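Local coordinates for Lpg0393 helical bundle domain-containing protein (Legionella pneumophila subsp. pneumophila str. Philadelphia 1, PDB 4R0G) that probably acts as a guanine-nucleotide exchange factor for the small GTPases Rab5, Rab21 and Rab22, through a VPS9-like domain, at residues A[178-183]-A[196-201]; A[167-172]-A[207-213]. All blocks are in the same frame, centred on the assembly; numbering follows the deposited sequence.

How the contacts relate
Both contacts join the same two elements, helix 155-183 and helix 193-208 with the turn that follows it, and all four segments belong to the helical bundle domain. Along the chain the order is 167-172, 178-183, 196-201, 207-213, as expected of an antiparallel helical hairpin. The contact centres are about 17 Å apart and their nearest atoms about 7 Å, without touching. Helix 215-229 packs on both contacts; contact 1 also meets helix 235-244, contact 2 helices 17-20 and 80-101 of the VPS9-like part. Contact 1 thus lies within the bundle, near the connection of the hairpin, and contact 2 where the bundle meets the VPS9-like part.

Contact 1: residues A[178-183]-A[196-201]; sequences YLSLLE and RISLVV
V200, L182 and I197 have the most surface buried where two helical segments, 178-183 and 196-201, run antiparallel. Their axes approach to 9.7 Å with a crossing angle of -163°, and the register sets CA of L179 6.1 Å from CA of V200 and CA of L182 6.7 Å from CA of I197. V200 (chi1 t) points at the facing helix: its CG2 lies over one face of the ring of Y178 (chi1 t) in a CH-pi contact, 4.1 Å from the centroid and 24° off the normal, while its CG1 is 3.9 Å from CB of L179. L182, with chi1 off its wells at -143°, brings CD1 to 3.5 Å from CG1 of I197 and 4.1 Å from CG2 of V200. This is the apolar seam of an antiparallel helical hairpin in the helical bundle domain, with no hydrogen bond between the segments. I197 (chi1 m, chi2 t) leaves its helix sideways, yet its end reaches across, CG2 lying 4.1 Å from CD1 of L179 and CD1 3.7 Å from CG of E183. CD2 of L179 meets CG2 of V201 at 3.6 Å. The polar ends of Y178 and R196 find partners outside the two segments: Y178 OH hydrogen-bonds E237, and the R196 guanidinium forms salt bridges with E237 and D190 and a hydrogen bond to the M231 carbonyl.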
ATOM      1  N   TYR A 178       4.225 -11.108   8.522  1.00 46.43           N
ATOM      2  CA  TYR A 178       4.510 -12.070   9.570  1.00 44.86           C
ATOM      3  C   TYR A 178       5.725 -12.861   9.139  1.00 48.82           C
ATOM      4  O   TYR A 178       6.695 -12.964   9.879  1.00 51.15           O
ATOM      5  CB  TYR A 178       3.311 -12.990   9.741  1.00 49.73           C
ATOM      6  CG  TYR A 178       3.431 -14.079  10.792  1.00 51.72           C
ATOM      7  CD1 TYR A 178       4.495 -14.121  11.687  1.00 51.56           C
ATOM      8  CD2 TYR A 178       2.461 -15.069  10.882  1.00 45.15           C
ATOM      9  CE1 TYR A 178       4.591 -15.128  12.637  1.00 53.84           C
ATOM     10  CE2 TYR A 178       2.544 -16.075  11.825  1.00 47.42           C
ATOM     11  CZ  TYR A 178       3.608 -16.105  12.698  1.00 53.17           C
ATOM     12  OH  TYR A 178       3.674 -17.110  13.635  1.00 55.41           O
ATOM     13  N   LEU A 179       5.678 -13.388   7.921  1.00 48.49           N
ATOM     14  CA  LEU A 179       6.751 -14.233   7.416  1.00 48.08           C
ATOM     15  C   LEU A 179       8.134 -13.613   7.567  1.00 55.05           C
ATOM     16  O   LEU A 179       8.993 -14.194   8.223  1.00 59.93           O
ATOM     17  CB  LEU A 179       6.514 -14.581   5.953  1.00 51.06           C
ATOM     18  CG  LEU A 179       7.473 -15.646   5.388  1.00 56.14           C
ATOM     19  CD1 LEU A 179       7.929 -16.625   6.480  1.00 47.02           C
ATOM     20  CD2 LEU A 179       6.830 -16.401   4.205  1.00 38.37           C
ATOM     21  N   SER A 180       8.347 -12.431   7.000  1.00 56.53           N
ATOM     22  CA  SER A 180       9.688 -11.834   7.035  1.00 61.08           C
ATOM     23  C   SER A 180      10.144 -11.510   8.449  1.00 57.81           C
ATOM     24  O   SER A 180      11.333 -11.613   8.744  1.00 62.34           O
ATOM     25  CB  SER A 180       9.817 -10.601   6.115  1.00 46.34           C
ATOM     26  OG  SER A 180       8.756  -9.701   6.318  1.00 49.83           O
ATOM     27  N   LEU A 181       9.209 -11.105   9.310  1.00 51.34           N
ATOM     28  CA  LEU A 181       9.549 -10.822  10.700  1.00 56.01           C
ATOM     29  C   LEU A 181      10.010 -12.097  11.454  1.00 61.98           C
ATOM     30  O   LEU A 181      10.976 -12.063  12.219  1.00 62.87           O
ATOM     31  CB  LEU A 181       8.395 -10.118  11.431  1.00 48.99           C
ATOM     32  CG  LEU A 181       8.102  -8.629  11.182  1.00 55.80           C
ATOM     33  CD1 LEU A 181       7.001  -8.124  12.103  1.00 55.07           C
ATOM     34  CD2 LEU A 181       9.339  -7.748  11.347  1.00 60.79           C
ATOM     35  N   LEU A 182       9.329 -13.217  11.215  1.00 56.06           N
ATOM     36  CA  LEU A 182       9.690 -14.487  11.824  1.00 55.65           C
ATOM     37  C   LEU A 182      11.094 -14.896  11.374  1.00 60.96           C
ATOM     38  O   LEU A 182      11.919 -15.283  12.201  1.00 63.04           O
ATOM     39  CB  LEU A 182       8.675 -15.569  11.428  1.00 57.89           C
ATOM     40  CG  LEU A 182       8.270 -16.645  12.437  1.00 54.15           C
ATOM     41  CD1 LEU A 182       7.791 -17.881  11.704  1.00 50.06           C
ATOM     42  CD2 LEU A 182       9.409 -16.989  13.370  1.00 57.56           C
ATOM     43  N   GLU A 183      11.352 -14.802  10.063  1.00 60.62           N
ATOM     44  CA  GLU A 183      12.663 -15.085   9.474  1.00 56.01           C
ATOM     45  C   GLU A 183      13.760 -14.211  10.082  1.00 68.93           C
ATOM     46  O   GLU A 183      14.855 -14.686  10.340  1.00 81.09           O
ATOM     47  CB  GLU A 183      12.607 -14.942   7.950  1.00 58.70           C
ATOM     48  CG  GLU A 183      11.751 -16.046   7.284  1.00 63.67           C
ATOM     49  CD  GLU A 183      11.688 -15.984   5.746  1.00 70.46           C
ATOM     50  OE1 GLU A 183      11.501 -14.875   5.170  1.00 68.55           O
ATOM     51  OE2 GLU A 183      11.802 -17.062   5.109  1.00 69.62           O
ATOM     52  N   ARG A 196       8.044 -23.452  12.236  1.00 67.46           N
ATOM     53  CA  ARG A 196       7.006 -22.424  12.267  1.00 57.51           C
ATOM     54  C   ARG A 196       7.074 -21.528  11.031  1.00 55.62           C
ATOM     55  O   ARG A 196       6.054 -21.096  10.495  1.00 49.85           O
ATOM     56  CB  ARG A 196       7.150 -21.593  13.539  1.00 56.04           C
ATOM     57  CG  ARG A 196       5.841 -21.233  14.187  1.00 55.97           C
ATOM     58  CD  ARG A 196       6.040 -20.898  15.628  1.00 55.75           C
ATOM     59  NE  ARG A 196       7.176 -20.010  15.794  1.00 57.68           N
ATOM     60  CZ  ARG A 196       7.950 -20.014  16.866  1.00 64.55           C
ATOM     61  NH1 ARG A 196       8.970 -19.177  16.964  1.00 65.79           N
ATOM     62  NH2 ARG A 196       7.691 -20.865  17.844  1.00 69.39           N
ATOM     63  N   ILE A 197       8.289 -21.242  10.582  1.00 58.74           N
ATOM     64  CA  ILE A 197       8.463 -20.547   9.312  1.00 58.01           C
ATOM     65  C   ILE A 197       7.857 -21.369   8.187  1.00 57.69           C
ATOM     66  O   ILE A 197       7.064 -20.852   7.387  1.00 56.04           O
ATOM     67  CB  ILE A 197       9.936 -20.293   8.998  1.00 52.30           C
ATOM     68  CG1 ILE A 197      10.440 -19.109   9.793  1.00 47.55           C
ATOM     69  CG2 ILE A 197      10.115 -19.975   7.525  1.00 55.24           C
ATOM     70  CD1 ILE A 197      11.859 -18.885   9.591  1.00 53.75           C
ATOM     71  N   SER A 198       8.230 -22.649   8.147  1.00 55.91           N
ATOM     72  CA  SER A 198       7.695 -23.576   7.162  1.00 52.38           C
ATOM     73  C   SER A 198       6.170 -23.551   7.096  1.00 50.65           C
ATOM     74  O   SER A 198       5.581 -23.703   6.024  1.00 55.41           O
ATOM     75  CB  SER A 198       8.177 -24.993   7.460  1.00 50.29           C
ATOM     76  OG  SER A 198       7.625 -25.906   6.526  1.00 54.62           O
ATOM     77  N   LEU A 199       5.534 -23.349   8.245  1.00 51.02           N
ATOM     78  CA  LEU A 199       4.079 -23.263   8.307  1.00 49.93           C
ATOM     79  C   LEU A 199       3.544 -21.982   7.678  1.00 45.84           C
ATOM     80  O   LEU A 199       2.544 -22.018   6.995  1.00 46.25           O
ATOM     81  CB  LEU A 199       3.604 -23.352   9.747  1.00 50.62           C
ATOM     82  CG  LEU A 199       3.452 -24.744  10.335  1.00 45.73           C
ATOM     83  CD1 LEU A 199       3.464 -24.665  11.849  1.00 51.28           C
ATOM     84  CD2 LEU A 199       2.160 -25.319   9.858  1.00 44.69           C
ATOM     85  N   VAL A 200       4.215 -20.857   7.904  1.00 45.29           N
ATOM     86  CA  VAL A 200       3.740 -19.577   7.390  1.00 46.41           C
ATOM     87  C   VAL A 200       3.870 -19.524   5.870  1.00 46.69           C
ATOM     88  O   VAL A 200       2.973 -19.047   5.158  1.00 43.14           O
ATOM     89  CB  VAL A 200       4.492 -18.388   8.038  1.00 42.22           C
ATOM     90  CG1 VAL A 200       3.988 -17.080   7.477  1.00 35.74           C
ATOM     91  CG2 VAL A 200       4.311 -18.412   9.548  1.00 36.19           C
ATOM     92  N   VAL A 201       4.992 -20.034   5.385  1.00 47.35           N
ATOM     93  CA  VAL A 201       5.256 -20.120   3.957  1.00 48.91           C
ATOM     94  C   VAL A 201       4.161 -20.896   3.239  1.00 48.26           C
ATOM     95  O   VAL A 201       3.692 -20.500   2.166  1.00 51.25           O
ATOM     96  CB  VAL A 201       6.623 -20.779   3.710  1.00 47.02           C
ATOM     97  CG1 VAL A 201       6.837 -20.989   2.241  1.00 42.71           C
ATOM     98  CG2 VAL A 201       7.712 -19.910   4.300  1.00 41.14           C
TER

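Contact 2: residues A[167-172]-A[207-213]; sequences SVTYLK and LHEQTEL
Segment 167-172 is helical throughout, whereas 207-213 leaves the C-terminal part of helix 193-208 for a loop. Q210 N still hydrogen-bonds L207 O at 3.1 Å; the backbone then opens at Q210 (phi/psi -100/131) and is extended at E212 (-160/160). CA of V168 lies 5.7 Å from CA of E212, and CA of K172 6.9 Å from CA of L207. V168 and L213, the most buried residues, form the centre. V168 (chi1 t) leaves its helix sideways, and its two methyls pack on the loop backbone: CG2 is 3.4 Å from CA of E212 and 3.5 Å from O of T211, CG1 3.7 Å from O of Q210. L213 (m, t) points back at the helix, CD1 3.4 Å from O of S167. L171 (m, t) sits between L213 and L207, its CD1 3.9 Å from CD2 of L213 and its CB 3.9 Å from CD1 of L207 (chi1 -123°, off its wells). CE of K172 comes within 3.8 Å of ND1 of H208. No hydrogen bond links the segments. The loop between helices 193-208 and 215-229 is thus folded back on helix 155-183, at the far end of an antiparallel helical hairpin, where L18 of the VPS9-like part touches V168 and T211.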
ATOM      1  N   SER A 167     -10.982  -7.958   1.591  1.00 51.67           N
ATOM      2  CA  SER A 167     -11.294  -9.073   2.454  1.00 55.39           C
ATOM      3  C   SER A 167     -10.213 -10.143   2.365  1.00 55.08           C
ATOM      4  O   SER A 167      -9.722 -10.635   3.396  1.00 55.19           O
ATOM      5  CB  SER A 167     -12.623  -9.687   2.012  1.00 57.78           C
ATOM      6  OG  SER A 167     -13.015 -10.704   2.912  1.00 59.25           O
ATOM      7  N   VAL A 168      -9.852 -10.507   1.134  1.00 46.39           N
ATOM      8  CA  VAL A 168      -8.825 -11.511   0.920  1.00 49.66           C
ATOM      9  C   VAL A 168      -7.459 -10.892   1.010  1.00 47.82           C
ATOM     10  O   VAL A 168      -6.515 -11.434   1.572  1.00 46.92           O
ATOM     11  CB  VAL A 168      -8.890 -12.075  -0.484  1.00 49.86           C
ATOM     12  CG1 VAL A 168      -7.798 -13.101  -0.668  1.00 45.55           C
ATOM     13  CG2 VAL A 168     -10.255 -12.670  -0.742  1.00 49.95           C
ATOM     14  N   THR A 169      -7.357  -9.728   0.418  1.00 48.71           N
ATOM     15  CA  THR A 169      -6.059  -9.191   0.115  1.00 47.55           C
ATOM     16  C   THR A 169      -5.348  -8.713   1.381  1.00 47.06           C
ATOM     17  O   THR A 169      -4.141  -8.859   1.519  1.00 48.15           O
ATOM     18  CB  THR A 169      -6.216  -8.128  -0.977  1.00 47.36           C
ATOM     19  OG1 THR A 169      -5.167  -8.281  -1.928  1.00 57.75           O
ATOM     20  CG2 THR A 169      -6.220  -6.749  -0.401  1.00 45.70           C
ATOM     21  N   TYR A 170      -6.112  -8.184   2.330  1.00 48.21           N
ATOM     22  CA  TYR A 170      -5.551  -7.705   3.588  1.00 47.08           C
ATOM     23  C   TYR A 170      -4.828  -8.834   4.319  1.00 42.85           C
ATOM     24  O   TYR A 170      -3.730  -8.639   4.818  1.00 37.84           O
ATOM     25  CB  TYR A 170      -6.658  -7.103   4.458  1.00 46.30           C
ATOM     26  CG  TYR A 170      -6.165  -6.612   5.789  1.00 56.30           C
ATOM     27  CD1 TYR A 170      -5.410  -5.447   5.884  1.00 61.09           C
ATOM     28  CD2 TYR A 170      -6.460  -7.306   6.957  1.00 56.95           C
ATOM     29  CE1 TYR A 170      -4.954  -4.991   7.113  1.00 61.65           C
ATOM     30  CE2 TYR A 170      -6.011  -6.861   8.187  1.00 55.09           C
ATOM     31  CZ  TYR A 170      -5.260  -5.705   8.261  1.00 62.94           C
ATOM     32  OH  TYR A 170      -4.820  -5.270   9.499  1.00 86.64           O
ATOM     33  N   LEU A 171      -5.468 -10.007   4.364  1.00 46.41           N
ATOM     34  CA  LEU A 171      -4.847 -11.246   4.842  1.00 43.19           C
ATOM     35  C   LEU A 171      -3.564 -11.573   4.134  1.00 45.04           C
ATOM     36  O   LEU A 171      -2.622 -12.015   4.771  1.00 44.41           O
ATOM     37  CB  LEU A 171      -5.765 -12.444   4.669  1.00 39.42           C
ATOM     38  CG  LEU A 171      -6.761 -12.740   5.782  1.00 46.70           C
ATOM     39  CD1 LEU A 171      -7.329 -14.104   5.573  1.00 50.73           C
ATOM     40  CD2 LEU A 171      -6.097 -12.635   7.166  1.00 52.75           C
ATOM     41  N   LYS A 172      -3.533 -11.353   2.820  1.00 45.30           N
ATOM     42  CA  LYS A 172      -2.381 -11.721   2.002  1.00 44.05           C
ATOM     43  C   LYS A 172      -1.140 -10.969   2.464  1.00 50.89           C
ATOM     44  O   LYS A 172      -0.111 -11.588   2.782  1.00 55.70           O
ATOM     45  CB  LYS A 172      -2.665 -11.503   0.509  1.00 50.20           C
ATOM     46  CG  LYS A 172      -1.465 -11.651  -0.451  1.00 58.36           C
ATOM     47  CD  LYS A 172      -1.932 -11.707  -1.938  1.00 69.57           C
ATOM     48  CE  LYS A 172      -0.842 -12.180  -2.948  1.00 71.89           C
ATOM     49  NZ  LYS A 172       0.150 -11.120  -3.349  1.00 66.98           N
ATOM     50  N   LEU A 207      -2.895 -19.491   0.481  1.00 45.22           N
ATOM     51  CA  LEU A 207      -3.713 -18.319   0.309  1.00 47.87           C
ATOM     52  C   LEU A 207      -3.471 -17.643  -1.036  1.00 51.30           C
ATOM     53  O   LEU A 207      -4.292 -16.861  -1.492  1.00 54.85           O
ATOM     54  CB  LEU A 207      -3.435 -17.328   1.429  1.00 49.61           C
ATOM     55  CG  LEU A 207      -4.565 -16.827   2.322  1.00 45.01           C
ATOM     56  CD1 LEU A 207      -4.080 -15.564   2.957  1.00 50.25           C
ATOM     57  CD2 LEU A 207      -5.819 -16.517   1.549  1.00 47.93           C
ATOM     58  N   HIS A 208      -2.348 -17.939  -1.678  1.00 57.80           N
ATOM     59  CA  HIS A 208      -1.976 -17.223  -2.899  1.00 56.46           C
ATOM     60  C   HIS A 208      -2.917 -17.555  -4.026  1.00 58.72           C
ATOM     61  O   HIS A 208      -3.123 -16.755  -4.926  1.00 61.25           O
ATOM     62  CB  HIS A 208      -0.555 -17.554  -3.324  1.00 55.06           C
ATOM     63  CG  HIS A 208      -0.095 -16.774  -4.511  1.00 67.60           C
ATOM     64  ND1 HIS A 208       0.288 -15.453  -4.432  1.00 73.11           N
ATOM     65  CD2 HIS A 208       0.036 -17.128  -5.812  1.00 68.77           C
ATOM     66  CE1 HIS A 208       0.649 -15.030  -5.629  1.00 65.72           C
ATOM     67  NE2 HIS A 208       0.498 -16.030  -6.486  1.00 63.47           N
ATOM     68  N   GLU A 209      -3.480 -18.751  -3.964  1.00 58.92           N
ATOM     69  CA  GLU A 209      -4.397 -19.221  -4.983  1.00 60.26           C
ATOM     70  C   GLU A 209      -5.854 -18.793  -4.719  1.00 55.72           C
ATOM     71  O   GLU A 209      -6.734 -19.065  -5.525  1.00 61.68           O
ATOM     72  CB  GLU A 209      -4.287 -20.761  -5.098  1.00 66.92           C
ATOM     73  CG  GLU A 209      -3.418 -21.305  -6.268  1.00 79.24           C
ATOM     74  CD  GLU A 209      -1.946 -20.837  -6.236  1.00 79.37           C
ATOM     75  OE1 GLU A 209      -1.250 -21.050  -5.208  1.00 71.61           O
ATOM     76  OE2 GLU A 209      -1.482 -20.264  -7.255  1.00 72.37           O
ATOM     77  N   GLN A 210      -6.128 -18.130  -3.603  1.00 47.05           N
ATOM     78  CA  GLN A 210      -7.519 -17.962  -3.227  1.00 46.62           C
ATOM     79  C   GLN A 210      -8.127 -16.600  -3.579  1.00 50.31           C
ATOM     80  O   GLN A 210      -7.521 -15.571  -3.341  1.00 53.84           O
ATOM     81  CB  GLN A 210      -7.728 -18.332  -1.760  1.00 43.19           C
ATOM     82  CG  GLN A 210      -8.673 -19.511  -1.615  1.00 47.58           C
ATOM     83  CD  GLN A 210      -8.056 -20.816  -2.076  1.00 57.35           C
ATOM     84  OE1 GLN A 210      -6.994 -21.223  -1.574  1.00 56.04           O
ATOM     85  NE2 GLN A 210      -8.709 -21.488  -3.049  1.00 53.46           N
ATOM     86  N   THR A 211      -9.302 -16.596  -4.201  1.00 53.71           N
ATOM     87  CA  THR A 211      -9.916 -15.325  -4.606  1.00 49.94           C
ATOM     88  C   THR A 211     -11.026 -14.788  -3.685  1.00 50.56           C
ATOM     89  O   THR A 211     -11.525 -13.677  -3.882  1.00 43.76           O
ATOM     90  CB  THR A 211     -10.396 -15.383  -6.082  1.00 50.71           C
ATOM     91  OG1 THR A 211     -11.417 -16.382  -6.232  1.00 54.86           O
ATOM     92  CG2 THR A 211      -9.232 -15.735  -6.982  1.00 49.69           C
ATOM     93  N   GLU A 212     -11.409 -15.579  -2.688  1.00 54.05           N
ATOM     94  CA  GLU A 212     -12.399 -15.150  -1.697  1.00 55.04           C
ATOM     95  C   GLU A 212     -12.318 -15.996  -0.425  1.00 56.09           C
ATOM     96  O   GLU A 212     -11.774 -17.096  -0.431  1.00 50.69           O
ATOM     97  CB  GLU A 212     -13.814 -15.160  -2.281  1.00 62.21           C
ATOM     98  CG  GLU A 212     -14.236 -16.492  -2.915  1.00 75.17           C
ATOM     99  CD  GLU A 212     -15.549 -16.397  -3.702  1.00 77.31           C
ATOM    100  OE1 GLU A 212     -15.908 -15.282  -4.156  1.00 72.79           O
ATOM    101  OE2 GLU A 212     -16.211 -17.447  -3.872  1.00 82.86           O
ATOM    102  N   LEU A 213     -12.844 -15.493   0.683  1.00 59.34           N
ATOM    103  CA  LEU A 213     -12.786 -16.304   1.886  1.00 63.76           C
ATOM    104  C   LEU A 213     -14.080 -17.131   2.016  1.00 69.70           C
ATOM    105  O   LEU A 213     -15.131 -16.639   2.460  1.00 64.22           O
ATOM    106  CB  LEU A 213     -12.591 -15.405   3.106  1.00 62.81           C
ATOM    107  CG  LEU A 213     -11.363 -14.492   3.042  1.00 63.89           C
ATOM    108  CD1 LEU A 213     -11.337 -13.498   4.180  1.00 62.58           C
ATOM    109  CD2 LEU A 213     -10.069 -15.304   3.051  1.00 64.21           C
TER